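Local coordinates for protein alpha-14 giardin (Giardia lamblia, PDB 3CHJ) that probably serves as a calcium-regulated structural element of the annexin family, linking the phospholipid bilayer to the underlying axoneme, at residues L89-T94 against Q121-L126; V134-C139 against L148-A153; H163-D168 against H205-A210; L171-I176 against N213-R218. All coordinates share one frame; numbering follows the deposited sequence.

Interaction 1 (L89-T94 against Q121-L126); sequences LIRGAT and QLYYQL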
loop_
_atom_site.group_PDB
_atom_site.type_symbol
_atom_site.label_atom_id
_atom_site.label_comp_id
_atom_site.label_asym_id
_atom_site.label_seq_id
_atom_site.Cartn_x
_atom_site.Cartn_y
_atom_site.Cartn_z
ATOM N N LEU A 89 -1.680 8.602 -6.779
ATOM C CA LEU A 89 -0.940 8.733 -5.513
ATOM C C LEU A 89 0.510 9.167 -5.755
ATOM O O LEU A 89 1.020 10.027 -5.059
ATOM C CB LEU A 89 -0.953 7.426 -4.711
ATOM C CG LEU A 89 -2.327 7.040 -4.154
ATOM C CD1 LEU A 89 -2.295 5.608 -3.598
ATOM C CD2 LEU A 89 -2.754 8.008 -3.055
ATOM N N ILE A 90 1.162 8.567 -6.747
ATOM C CA ILE A 90 2.544 8.969 -7.099
ATOM C C ILE A 90 2.601 10.422 -7.579
ATOM O O ILE A 90 3.475 11.176 -7.169
ATOM C CB ILE A 90 3.145 8.025 -8.158
ATOM C CG1 ILE A 90 3.318 6.640 -7.552
ATOM C CG2 ILE A 90 4.454 8.591 -8.717
ATOM C CD1 ILE A 90 3.566 5.585 -8.613
ATOM N N ARG A 91 1.648 10.811 -8.420
ATOM C CA ARG A 91 1.534 12.197 -8.862
ATOM C C ARG A 91 1.343 13.165 -7.680
ATOM O O ARG A 91 2.040 14.191 -7.587
ATOM C CB ARG A 91 0.376 12.319 -9.839
ATOM C CG ARG A 91 0.092 13.751 -10.293
ATOM C CD ARG A 91 1.130 14.300 -11.274
ATOM N NE ARG A 91 0.690 15.613 -11.766
ATOM C CZ ARG A 91 1.218 16.271 -12.792
ATOM N NH1 ARG A 91 2.220 15.764 -13.490
ATOM N NH2 ARG A 91 0.724 17.458 -13.126
ATOM N N GLY A 92 0.412 12.830 -6.787
ATOM C CA GLY A 92 0.145 13.640 -5.595
ATOM C C GLY A 92 1.379 13.802 -4.726
ATOM O O GLY A 92 1.594 14.858 -4.109
ATOM N N ALA A 93 2.214 12.765 -4.687
ATOM C CA ALA A 93 3.385 12.764 -3.819
ATOM C C ALA A 93 4.562 13.530 -4.422
ATOM O O ALA A 93 5.544 13.787 -3.731
ATOM C CB ALA A 93 3.807 11.325 -3.498
ATOM N N THR A 94 4.480 13.873 -5.706
ATOM C CA THR A 94 5.637 14.467 -6.398
ATOM C C THR A 94 5.356 15.825 -7.018
ATOM O O THR A 94 6.286 16.603 -7.250
ATOM C CB THR A 94 6.191 13.546 -7.498
ATOM O OG1 THR A 94 5.145 13.227 -8.421
ATOM C CG2 THR A 94 6.785 12.258 -6.898
ATOM N N GLN A 121 3.441 2.639 -17.797
ATOM C CA GLN A 121 2.800 3.044 -19.041
ATOM C C GLN A 121 1.625 4.002 -18.790
ATOM O O GLN A 121 1.520 5.074 -19.420
ATOM C CB GLN A 121 2.327 1.784 -19.784
ATOM C CG GLN A 121 3.489 0.883 -20.245
ATOM C CD GLN A 121 3.049 -0.425 -20.908
ATOM O OE1 GLN A 121 3.495 -1.515 -20.519
ATOM N NE2 GLN A 121 2.203 -0.324 -21.922
ATOM N N LEU A 122 0.780 3.634 -17.826
ATOM C CA LEU A 122 -0.369 4.472 -17.483
ATOM C C LEU A 122 0.067 5.839 -16.977
ATOM O O LEU A 122 -0.540 6.859 -17.320
ATOM C CB LEU A 122 -1.292 3.785 -16.473
ATOM C CG LEU A 122 -2.564 4.577 -16.163
ATOM C CD1 LEU A 122 -3.420 4.870 -17.436
ATOM C CD2 LEU A 122 -3.390 3.852 -15.115
ATOM N N TYR A 123 1.123 5.865 -16.159
ATOM C CA TYR A 123 1.649 7.141 -15.661
ATOM C C TYR A 123 2.040 8.085 -16.801
ATOM O O TYR A 123 1.723 9.276 -16.789
ATOM C CB TYR A 123 2.868 6.926 -14.732
ATOM C CG TYR A 123 3.147 8.141 -13.871
ATOM C CD1 TYR A 123 2.512 8.278 -12.622
ATOM C CD2 TYR A 123 4.010 9.152 -14.297
ATOM C CE1 TYR A 123 2.718 9.395 -11.842
ATOM C CE2 TYR A 123 4.239 10.276 -13.509
ATOM C CZ TYR A 123 3.576 10.398 -12.291
ATOM O OH TYR A 123 3.752 11.498 -11.497
ATOM N N TYR A 124 2.757 7.537 -17.779
ATOM C CA TYR A 124 3.151 8.315 -18.932
ATOM C C TYR A 124 1.921 8.802 -19.707
ATOM O O TYR A 124 1.894 9.952 -20.144
ATOM C CB TYR A 124 4.081 7.502 -19.843
ATOM C CG TYR A 124 4.501 8.327 -21.024
ATOM C CD1 TYR A 124 3.844 8.194 -22.252
ATOM C CD2 TYR A 124 5.515 9.269 -20.904
ATOM C CE1 TYR A 124 4.219 8.974 -23.361
ATOM C CE2 TYR A 124 5.894 10.062 -21.990
ATOM C CZ TYR A 124 5.239 9.906 -23.209
ATOM O OH TYR A 124 5.635 10.708 -24.266
ATOM N N GLN A 125 0.924 7.936 -19.876
ATOM C CA GLN A 125 -0.318 8.348 -20.577
ATOM C C GLN A 125 -1.068 9.469 -19.886
ATOM O O GLN A 125 -1.636 10.328 -20.542
ATOM C CB GLN A 125 -1.238 7.164 -20.840
ATOM C CG GLN A 125 -0.633 6.122 -21.780
ATOM C CD GLN A 125 -0.133 6.693 -23.124
ATOM O OE1 GLN A 125 0.862 6.205 -23.690
ATOM N NE2 GLN A 125 -0.826 7.705 -23.643
ATOM N N LEU A 126 -1.063 9.463 -18.557
ATOM C CA LEU A 126 -1.801 10.458 -17.788
ATOM C C LEU A 126 -1.079 11.783 -17.664
ATOM O O LEU A 126 -1.710 12.841 -17.659
ATOM C CB LEU A 126 -2.096 9.925 -16.381
ATOM C CG LEU A 126 -3.070 8.746 -16.250
ATOM C CD1 LEU A 126 -3.065 8.244 -14.837
ATOM C CD2 LEU A 126 -4.488 9.188 -16.650
HETATM O O HOH W 1 4.486 13.761 -12.847
#
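Y123 reaches from helix 113-127 onto I90 and R91 of helix 82-94, a helix-to-helix contact inside the all-helical annexin fold. The two short helical segments cross at -60°, and their axes come no closer than 11.7 Å, a gap that calls for a long side chain on one partner; tyrosine supplies it. From CB, which already points toward the partner helix, CG continues anti to the backbone N (chi1 -162°), and this torsion continues the chain toward that helix. In the ring, CE1 lies 3.7 Å from CG2 of I90, whose branched chain offers an apolar surface and approaches obliquely. The same CG2 is 4.1 Å from CZ, while the backbone N of R91 comes to the ring edge, close to its plane. At the tip, OH settles on the turn itself, 3.5 Å from CA of R91, with CB and CD of R91 both 3.8 Å away, the arginine chain crossing the tyrosine at about a right angle. T94 is a looser neighbour here: its OG1 is turned back on its own helix, donating to the carbonyl O of I90 at 2.9 Å, so this buried hydroxyl is satisfied within one turn. Beyond the contact, L131 of helix 131-139 touches both I90 and Y123. The phenol hydroxyl is linked to the arginine through solvent: one water oxygen is hydrogen-bonded to Y123 OH at 2.7 Å and accepts from R91 NH1 at 3.1 Å.

Interaction 2 (V134-C139 against L148-A153); sequences VVRKDC and LINAVA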
loop_
_atom_site.group_PDB
_atom_site.type_symbol
_atom_site.label_atom_id
_atom_site.label_comp_id
_atom_site.label_asym_id
_atom_site.label_seq_id
_atom_site.Cartn_x
_atom_site.Cartn_y
_atom_site.Cartn_z
ATOM N N VAL A 134 10.459 10.782 -12.492
ATOM C CA VAL A 134 9.898 11.697 -11.502
ATOM C C VAL A 134 10.310 11.250 -10.096
ATOM O O VAL A 134 10.682 12.071 -9.258
ATOM C CB VAL A 134 8.362 11.785 -11.609
ATOM C CG1 VAL A 134 7.791 12.568 -10.436
ATOM C CG2 VAL A 134 7.981 12.453 -12.922
ATOM N N VAL A 135 10.271 9.942 -9.853
ATOM C CA VAL A 135 10.621 9.418 -8.538
ATOM C C VAL A 135 12.094 9.703 -8.242
ATOM O O VAL A 135 12.425 10.172 -7.149
ATOM C CB VAL A 135 10.308 7.908 -8.429
ATOM C CG1 VAL A 135 10.965 7.293 -7.148
ATOM C CG2 VAL A 135 8.777 7.689 -8.437
ATOM N N ARG A 136 12.972 9.427 -9.203
ATOM C CA ARG A 136 14.405 9.655 -8.997
ATOM C C ARG A 136 14.744 11.145 -8.822
ATOM O O ARG A 136 15.568 11.522 -7.980
ATOM C CB ARG A 136 15.201 9.048 -10.143
ATOM C CG ARG A 136 16.691 9.080 -9.887
ATOM C CD ARG A 136 17.449 8.430 -11.022
ATOM N NE ARG A 136 18.848 8.231 -10.640
ATOM C CZ ARG A 136 19.388 7.054 -10.330
ATOM N NH1 ARG A 136 18.661 5.939 -10.356
ATOM N NH2 ARG A 136 20.672 6.992 -10.004
ATOM N N LYS A 137 14.127 11.997 -9.630
ATOM C CA LYS A 137 14.369 13.444 -9.536
ATOM C C LYS A 137 14.009 13.995 -8.152
ATOM O O LYS A 137 14.741 14.815 -7.577
ATOM C CB LYS A 137 13.586 14.166 -10.633
ATOM C CG LYS A 137 13.658 15.690 -10.590
ATOM C CD LYS A 137 12.996 16.277 -11.835
ATOM C CE LYS A 137 11.485 16.316 -11.704
ATOM N NZ LYS A 137 11.038 17.463 -10.872
ATOM N N ASP A 138 12.912 13.495 -7.600
ATOM C CA ASP A 138 12.408 13.990 -6.329
ATOM C C ASP A 138 13.096 13.360 -5.131
ATOM O O ASP A 138 13.285 14.025 -4.115
ATOM C CB ASP A 138 10.888 13.820 -6.261
ATOM C CG ASP A 138 10.169 14.665 -7.303
ATOM O OD1 ASP A 138 10.696 15.721 -7.695
ATOM O OD2 ASP A 138 9.080 14.264 -7.731
ATOM N N CYS A 139 13.474 12.087 -5.245
ATOM C CA CYS A 139 14.004 11.360 -4.085
ATOM C C CYS A 139 15.528 11.267 -4.052
ATOM O O CYS A 139 16.115 10.954 -3.013
ATOM C CB CYS A 139 13.445 9.949 -4.046
ATOM S SG CYS A 139 11.675 9.903 -3.815
ATOM N N LEU A 148 16.215 1.720 -3.218
ATOM C CA LEU A 148 15.299 0.592 -3.281
ATOM C C LEU A 148 14.098 0.926 -4.170
ATOM O O LEU A 148 13.779 0.150 -5.082
ATOM C CB LEU A 148 14.857 0.155 -1.873
ATOM C CG LEU A 148 13.843 -0.984 -1.842
ATOM C CD1 LEU A 148 14.433 -2.256 -2.466
ATOM C CD2 LEU A 148 13.418 -1.223 -0.430
ATOM N N ILE A 149 13.405 2.043 -3.907
ATOM C CA ILE A 149 12.231 2.359 -4.738
ATOM C C ILE A 149 12.614 2.695 -6.192
ATOM O O ILE A 149 11.844 2.395 -7.093
ATOM C CB ILE A 149 11.282 3.412 -4.140
ATOM C CG1 ILE A 149 11.948 4.803 -4.104
ATOM C CG2 ILE A 149 10.789 2.944 -2.775
ATOM C CD1 ILE A 149 10.970 5.933 -3.672
ATOM N N ASN A 150 13.786 3.303 -6.415
ATOM C CA ASN A 150 14.237 3.533 -7.793
ATOM C C ASN A 150 14.460 2.208 -8.519
ATOM O O ASN A 150 14.094 2.063 -9.712
ATOM C CB ASN A 150 15.538 4.345 -7.822
ATOM C CG ASN A 150 15.332 5.797 -7.459
ATOM O OD1 ASN A 150 14.244 6.370 -7.663
ATOM N ND2 ASN A 150 16.370 6.409 -6.925
ATOM N N ALA A 151 15.063 1.238 -7.832
ATOM C CA ALA A 151 15.302 -0.062 -8.454
ATOM C C ALA A 151 13.979 -0.751 -8.794
ATOM O O ALA A 151 13.823 -1.408 -9.839
ATOM C CB ALA A 151 16.140 -0.932 -7.552
ATOM N N VAL A 152 13.026 -0.667 -7.882
ATOM C CA VAL A 152 11.722 -1.252 -8.119
ATOM C C VAL A 152 10.976 -0.523 -9.246
ATOM O O VAL A 152 10.371 -1.164 -10.116
ATOM C CB VAL A 152 10.892 -1.256 -6.813
ATOM C CG1 VAL A 152 9.429 -1.587 -7.073
ATOM C CG2 VAL A 152 11.521 -2.231 -5.828
ATOM N N ALA A 153 11.030 0.808 -9.232
ATOM C CA ALA A 153 10.314 1.599 -10.234
ATOM C C ALA A 153 10.745 1.288 -11.663
ATOM O O ALA A 153 9.918 1.360 -12.556
ATOM C CB ALA A 153 10.433 3.106 -9.948
#
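This is a buried contact of mixed character between two antiparallel neighbours in the chain, helix 131-139 and helix 144-154, in which N150 buries the most surface and V135, C139 and I149 form an apolar patch. The segment axes lie 9.8 Å apart at 168°, so the chain nearly doubles back on itself. CD1 of I149 carries the apolar part, 3.7 Å from CG1 of V135 and 4.0 Å from SG of C139. It reaches both side chains because CG1 of I149 takes the crowded position between backbone N and carbonyl carbon (chi1 68°), with the rest of the chain extended. L104 and L108 of helix 101-108 continue the same apolar layer. N150 is the polar centre, with the extended chain of R136 alongside it at the solvent side: its OD1 rests 3.4 Å from CG1 of V135 and 3.5 Å from CA of R136, while ND2 lies 4.0 Å from CG of R136, with the amide and guanidinium planes 24° apart. ND2 is a donor to D141 OD1 and to G140 O in the turn joining the helices. The amide of N150 therefore does two jobs: its oxygen packs against carbon, and its buried nitrogen is paid for by two acceptors that tie the connecting turn to the second helix.

Interaction 3 (H163-D168 against H205-A210); sequences HELEED and HKMYSA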
loop_
_atom_site.group_PDB
_atom_site.type_symbol
_atom_site.label_atom_id
_atom_site.label_comp_id
_atom_site.label_asym_id
_atom_site.label_seq_id
_atom_site.Cartn_x
_atom_site.Cartn_y
_atom_site.Cartn_z
ATOM N N HIS A 163 21.413 -22.011 -5.903
ATOM C CA HIS A 163 22.818 -21.603 -5.765
ATOM C C HIS A 163 22.977 -20.094 -5.557
ATOM O O HIS A 163 23.744 -19.661 -4.697
ATOM C CB HIS A 163 23.674 -22.064 -6.961
ATOM C CG HIS A 163 25.121 -21.659 -6.867
ATOM N ND1 HIS A 163 26.006 -22.251 -5.992
ATOM C CD2 HIS A 163 25.831 -20.716 -7.533
ATOM C CE1 HIS A 163 27.195 -21.689 -6.119
ATOM N NE2 HIS A 163 27.117 -20.755 -7.049
ATOM N N GLU A 164 22.245 -19.314 -6.346
ATOM C CA GLU A 164 22.300 -17.857 -6.235
ATOM C C GLU A 164 21.766 -17.399 -4.880
ATOM O O GLU A 164 22.316 -16.490 -4.275
ATOM C CB GLU A 164 21.524 -17.204 -7.379
ATOM C CG GLU A 164 22.085 -17.524 -8.770
ATOM C CD GLU A 164 21.150 -17.101 -9.900
ATOM O OE1 GLU A 164 20.290 -17.913 -10.347
ATOM O OE2 GLU A 164 21.291 -15.951 -10.359
ATOM N N LEU A 165 20.727 -18.073 -4.399
ATOM C CA LEU A 165 20.179 -17.774 -3.075
ATOM C C LEU A 165 21.177 -18.084 -1.983
ATOM O O LEU A 165 21.321 -17.302 -1.047
ATOM C CB LEU A 165 18.862 -18.509 -2.826
ATOM C CG LEU A 165 17.568 -17.781 -3.192
ATOM C CD1 LEU A 165 17.560 -17.374 -4.647
ATOM C CD2 LEU A 165 16.369 -18.672 -2.871
ATOM N N GLU A 166 21.873 -19.222 -2.096
ATOM C CA GLU A 166 22.922 -19.554 -1.128
ATOM C C GLU A 166 24.024 -18.490 -1.087
ATOM O O GLU A 166 24.482 -18.109 -0.006
ATOM C CB GLU A 166 23.532 -20.938 -1.402
ATOM C CG GLU A 166 22.547 -22.113 -1.337
ATOM C CD GLU A 166 22.199 -22.567 0.085
ATOM O OE1 GLU A 166 22.685 -21.953 1.067
ATOM O OE2 GLU A 166 21.429 -23.554 0.210
ATOM N N GLU A 167 24.442 -18.003 -2.261
ATOM C CA GLU A 167 25.454 -16.956 -2.345
ATOM C C GLU A 167 24.976 -15.657 -1.699
ATOM O O GLU A 167 25.701 -15.053 -0.918
ATOM C CB GLU A 167 25.818 -16.681 -3.801
ATOM C CG GLU A 167 26.535 -17.815 -4.519
ATOM C CD GLU A 167 26.782 -17.485 -5.994
ATOM O OE1 GLU A 167 25.810 -17.196 -6.729
ATOM O OE2 GLU A 167 27.957 -17.516 -6.423
ATOM N N ASP A 168 23.762 -15.231 -2.051
ATOM C CA ASP A 168 23.194 -14.003 -1.481
ATOM C C ASP A 168 22.928 -14.119 0.013
ATOM O O ASP A 168 22.992 -13.119 0.733
ATOM C CB ASP A 168 21.905 -13.619 -2.195
ATOM C CG ASP A 168 22.150 -13.105 -3.587
ATOM O OD1 ASP A 168 23.313 -12.730 -3.898
ATOM O OD2 ASP A 168 21.173 -13.073 -4.362
ATOM N N HIS A 205 14.191 -16.181 3.097
ATOM C CA HIS A 205 13.752 -15.959 4.475
ATOM C C HIS A 205 13.877 -17.232 5.302
ATOM O O HIS A 205 14.452 -17.203 6.393
ATOM C CB HIS A 205 12.319 -15.422 4.474
ATOM C CG HIS A 205 11.670 -15.345 5.827
ATOM N ND1 HIS A 205 11.283 -14.149 6.395
ATOM C CD2 HIS A 205 11.277 -16.313 6.690
ATOM C CE1 HIS A 205 10.690 -14.384 7.555
ATOM N NE2 HIS A 205 10.681 -15.688 7.762
ATOM N N LYS A 206 13.368 -18.336 4.755
ATOM C CA LYS A 206 13.400 -19.628 5.465
ATOM C C LYS A 206 14.817 -20.202 5.547
ATOM O O LYS A 206 15.209 -20.760 6.580
ATOM C CB LYS A 206 12.444 -20.623 4.814
ATOM C CG LYS A 206 10.988 -20.192 4.853
ATOM C CD LYS A 206 10.103 -21.145 4.058
ATOM C CE LYS A 206 8.678 -20.614 3.953
ATOM N NZ LYS A 206 7.965 -20.749 5.243
ATOM N N MET A 207 15.582 -20.047 4.470
ATOM C CA MET A 207 16.994 -20.448 4.452
ATOM C C MET A 207 17.829 -19.742 5.504
ATOM O O MET A 207 18.750 -20.331 6.068
ATOM C CB MET A 207 17.620 -20.220 3.071
ATOM C CG MET A 207 17.088 -21.153 1.997
ATOM S SD MET A 207 17.624 -20.667 0.339
ATOM C CE MET A 207 19.409 -20.722 0.430
ATOM N N TYR A 208 17.532 -18.465 5.755
ATOM C CA TYR A 208 18.271 -17.672 6.712
ATOM C C TYR A 208 18.046 -18.246 8.110
ATOM O O TYR A 208 18.998 -18.496 8.851
ATOM C CB TYR A 208 17.829 -16.189 6.594
ATOM C CG TYR A 208 18.636 -15.253 7.459
ATOM C CD1 TYR A 208 19.730 -14.550 6.942
ATOM C CD2 TYR A 208 18.317 -15.063 8.804
ATOM C CE1 TYR A 208 20.472 -13.673 7.740
ATOM C CE2 TYR A 208 19.038 -14.211 9.603
ATOM C CZ TYR A 208 20.139 -13.517 9.078
ATOM O OH TYR A 208 20.856 -12.656 9.876
ATOM N N SER A 209 16.782 -18.478 8.456
ATOM C CA SER A 209 16.447 -19.108 9.732
ATOM C C SER A 209 17.090 -20.500 9.834
ATOM O O SER A 209 17.597 -20.875 10.888
ATOM C CB SER A 209 14.933 -19.198 9.895
ATOM O OG SER A 209 14.606 -19.560 11.235
ATOM N N ALA A 210 17.093 -21.237 8.726
ATOM C CA ALA A 210 17.611 -22.613 8.695
ATOM C C ALA A 210 19.113 -22.641 8.936
ATOM O O ALA A 210 19.620 -23.503 9.664
ATOM C CB ALA A 210 17.273 -23.266 7.382
#
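M207 of helix 198-211 lays its thioether end against L165 and E166 of helix 162-177, and in doing so carries the whole contact from its side. The apolar part involves L165. Its CB is 4.0 Å from CE of M207, and its CD2 stands at the same 4.0 Å from SD, the two side chains crossing at about a right angle. Methionine suits the place because its unbranched chain can span the gap and still turn at the end: the chain is extended through chi2, with SD anti to CA, and the chi3 bend of 59° then turns the methyl toward CB of L165 and the carboxylate of E166. Beyond the segments, L169 of helix 162-177 also touches M207.

The second kind of contact sets carbon against a charged group. CE of M207 lies 3.4 Å from CD of E166, with OE1 at 3.6 Å and OE2 at 3.5 Å; such nearly equal separations place the methyl over the flat of the carboxylate, not beside either oxygen. E166 comes there through its own bend at chi2 (-78°), which curls the chain round although its CB does not start toward M207. What results is van der Waals packing, consistent with a partly buried spot where the carboxylate can still meet solvent. A single methionine of helix 198-211 packing against two residues of helix 162-177 thus holds these two helices together in the all-helical annexin fold.

Interaction 4 (L171-I176 against N213-R218); sequences LVRKAI and NGDSLR. With CA (calcium ion), chain B.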
loop_
_atom_site.group_PDB
_atom_site.type_symbol
_atom_site.label_atom_id
_atom_site.label_comp_id
_atom_site.label_asym_id
_atom_site.label_seq_id
_atom_site.Cartn_x
_atom_site.Cartn_y
_atom_site.Cartn_z
ATOM N N LEU A 171 26.073 -13.292 1.711
ATOM C CA LEU A 171 26.276 -11.857 1.550
ATOM C C LEU A 171 25.375 -11.003 2.458
ATOM O O LEU A 171 25.841 -10.037 3.078
ATOM C CB LEU A 171 26.088 -11.466 0.079
ATOM C CG LEU A 171 27.215 -11.969 -0.839
ATOM C CD1 LEU A 171 26.788 -11.815 -2.285
ATOM C CD2 LEU A 171 28.509 -11.218 -0.563
ATOM N N VAL A 172 24.100 -11.385 2.552
ATOM C CA VAL A 172 23.196 -10.615 3.405
ATOM C C VAL A 172 23.476 -10.806 4.905
ATOM O O VAL A 172 23.357 -9.861 5.688
ATOM C CB VAL A 172 21.700 -10.787 3.046
ATOM C CG1 VAL A 172 21.066 -12.062 3.643
ATOM C CG2 VAL A 172 20.940 -9.522 3.489
ATOM N N ARG A 173 23.889 -12.014 5.282
ATOM C CA ARG A 173 24.358 -12.237 6.648
ATOM C C ARG A 173 25.557 -11.354 6.979
ATOM O O ARG A 173 25.610 -10.738 8.046
ATOM C CB ARG A 173 24.687 -13.708 6.895
ATOM C CG ARG A 173 25.288 -13.969 8.264
ATOM C CD ARG A 173 24.260 -13.757 9.378
ATOM N NE ARG A 173 24.705 -14.362 10.643
ATOM C CZ ARG A 173 23.915 -14.592 11.690
ATOM N NH1 ARG A 173 22.634 -14.252 11.660
ATOM N NH2 ARG A 173 24.409 -15.160 12.784
ATOM N N LYS A 174 26.526 -11.291 6.065
ATOM C CA LYS A 174 27.683 -10.412 6.233
ATOM C C LYS A 174 27.247 -8.960 6.456
ATOM O O LYS A 174 27.702 -8.290 7.385
ATOM C CB LYS A 174 28.618 -10.543 5.022
ATOM C CG LYS A 174 29.931 -9.776 5.111
ATOM C CD LYS A 174 29.801 -8.352 4.586
ATOM C CE LYS A 174 31.003 -7.491 4.950
ATOM N NZ LYS A 174 30.897 -6.102 4.400
ATOM N N ALA A 175 26.316 -8.506 5.625
ATOM C CA ALA A 175 25.787 -7.151 5.735
ATOM C C ALA A 175 25.082 -6.914 7.074
ATOM O O ALA A 175 25.244 -5.866 7.694
ATOM C CB ALA A 175 24.845 -6.879 4.561
ATOM N N ILE A 176 24.304 -7.893 7.518
ATOM C CA ILE A 176 23.584 -7.786 8.784
ATOM C C ILE A 176 24.552 -7.710 9.977
ATOM O O ILE A 176 24.296 -7.018 10.964
ATOM C CB ILE A 176 22.594 -8.953 8.910
ATOM C CG1 ILE A 176 21.395 -8.705 7.973
ATOM C CG2 ILE A 176 22.150 -9.152 10.367
ATOM C CD1 ILE A 176 20.476 -9.914 7.767
ATOM N N ASN A 213 20.700 -20.671 12.883
ATOM C CA ASN A 213 20.172 -21.133 14.162
ATOM C C ASN A 213 18.912 -20.386 14.588
ATOM O O ASN A 213 18.787 -19.985 15.750
ATOM C CB ASN A 213 21.252 -21.037 15.245
ATOM C CG ASN A 213 20.883 -21.812 16.515
ATOM O OD1 ASN A 213 20.369 -22.938 16.460
ATOM N ND2 ASN A 213 21.139 -21.205 17.657
ATOM N N GLY A 214 18.002 -20.187 13.629
ATOM C CA GLY A 214 16.709 -19.557 13.891
ATOM C C GLY A 214 16.685 -18.036 13.912
ATOM O O GLY A 214 15.640 -17.437 14.196
ATOM N N ASP A 215 17.819 -17.395 13.612
ATOM C CA ASP A 215 17.856 -15.928 13.512
ATOM C C ASP A 215 16.876 -15.484 12.437
ATOM O O ASP A 215 16.581 -16.247 11.534
ATOM C CB ASP A 215 19.246 -15.407 13.158
ATOM C CG ASP A 215 20.216 -15.382 14.341
ATOM O OD1 ASP A 215 19.836 -15.705 15.501
ATOM O OD2 ASP A 215 21.393 -15.012 14.095
ATOM N N SER A 216 16.389 -14.238 12.543
ATOM C CA SER A 216 15.371 -13.711 11.616
ATOM C C SER A 216 15.936 -12.688 10.633
ATOM O O SER A 216 16.640 -11.764 11.050
ATOM C CB SER A 216 14.235 -13.064 12.408
ATOM O OG SER A 216 13.538 -12.128 11.611
ATOM N N LEU A 217 15.613 -12.846 9.350
ATOM C CA LEU A 217 16.066 -11.908 8.322
ATOM C C LEU A 217 15.481 -10.520 8.588
ATOM O O LEU A 217 16.197 -9.519 8.507
ATOM C CB LEU A 217 15.685 -12.422 6.931
ATOM C CG LEU A 217 15.914 -11.513 5.716
ATOM C CD1 LEU A 217 17.389 -11.136 5.620
ATOM C CD2 LEU A 217 15.441 -12.243 4.452
ATOM N N ARG A 218 14.196 -10.467 8.938
ATOM C CA ARG A 218 13.574 -9.172 9.267
ATOM C C ARG A 218 14.215 -8.513 10.485
ATOM O O ARG A 218 14.347 -7.298 10.518
ATOM C CB ARG A 218 12.074 -9.311 9.462
ATOM C CG ARG A 218 11.323 -7.957 9.315
ATOM C CD ARG A 218 9.903 -8.242 9.643
ATOM N NE ARG A 218 8.928 -7.188 9.344
ATOM C CZ ARG A 218 8.616 -6.182 10.153
ATOM N NH1 ARG A 218 9.281 -6.006 11.299
ATOM N NH2 ARG A 218 7.650 -5.335 9.792
HETATM CA CA CA B . 25.978 -3.733 7.633
#
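L217, D215 and R173 bury the most surface, and split the contact into an apolar patch and a salt bridge. L217 opens helix 217-224 just after the N-cap S216. Although its CB does not start toward helix 162-177, chi1 of 173° carries CD1 there, 4.0 Å from CD1 of I176 and 4.3 Å from CG1 of V172; branched aliphatic side chains suit this largely buried seam, which F201 and Y208 extend. In the preceding loop D215 turns its carboxylate to R173. Both terminal nitrogens of the guanidinium converge end-on upon the single oxygen OD2: NH1 at 2.8 Å gives the straighter bond (164°), to the anti lone pair, and NH2 at 3.3 Å the more bent one (136°). The oxygen lies in the guanidinium plane but nearer the NH1 direction, and NH2 meets it nearly along its C-O axis; R173 NE is engaged by E177, and NH1 also by Y208 OH. Between R173 and I176, A175 O binds the calcium ion at 2.3 Å. T178, G180, E185 and E224 also bind it, the last from the end of helix 217-224, so the two helices share an annexin calcium site built from backbone carbonyls, a threonine hydroxyl and glutamate carboxylates.

Interactions 1 and 2 adjoin, their centres 13 Å apart, and T94 touches V134 and D138 where they meet; they follow one another along the chain. Interactions 3 and 4 form a second pair, 9 Å apart by centres, sharing helix 162-177 and alternating along the chain, so that their segments interleave. A probable hydrogen bond between S209 O and G214 N joins the two. Between the pairs the centres are 26 to 36 Å apart and nothing touches, although helix 144-154 leads on to helix 162-177. The elongated helical array thus carries two separate clusters of contacts, with the calcium ion beside the second.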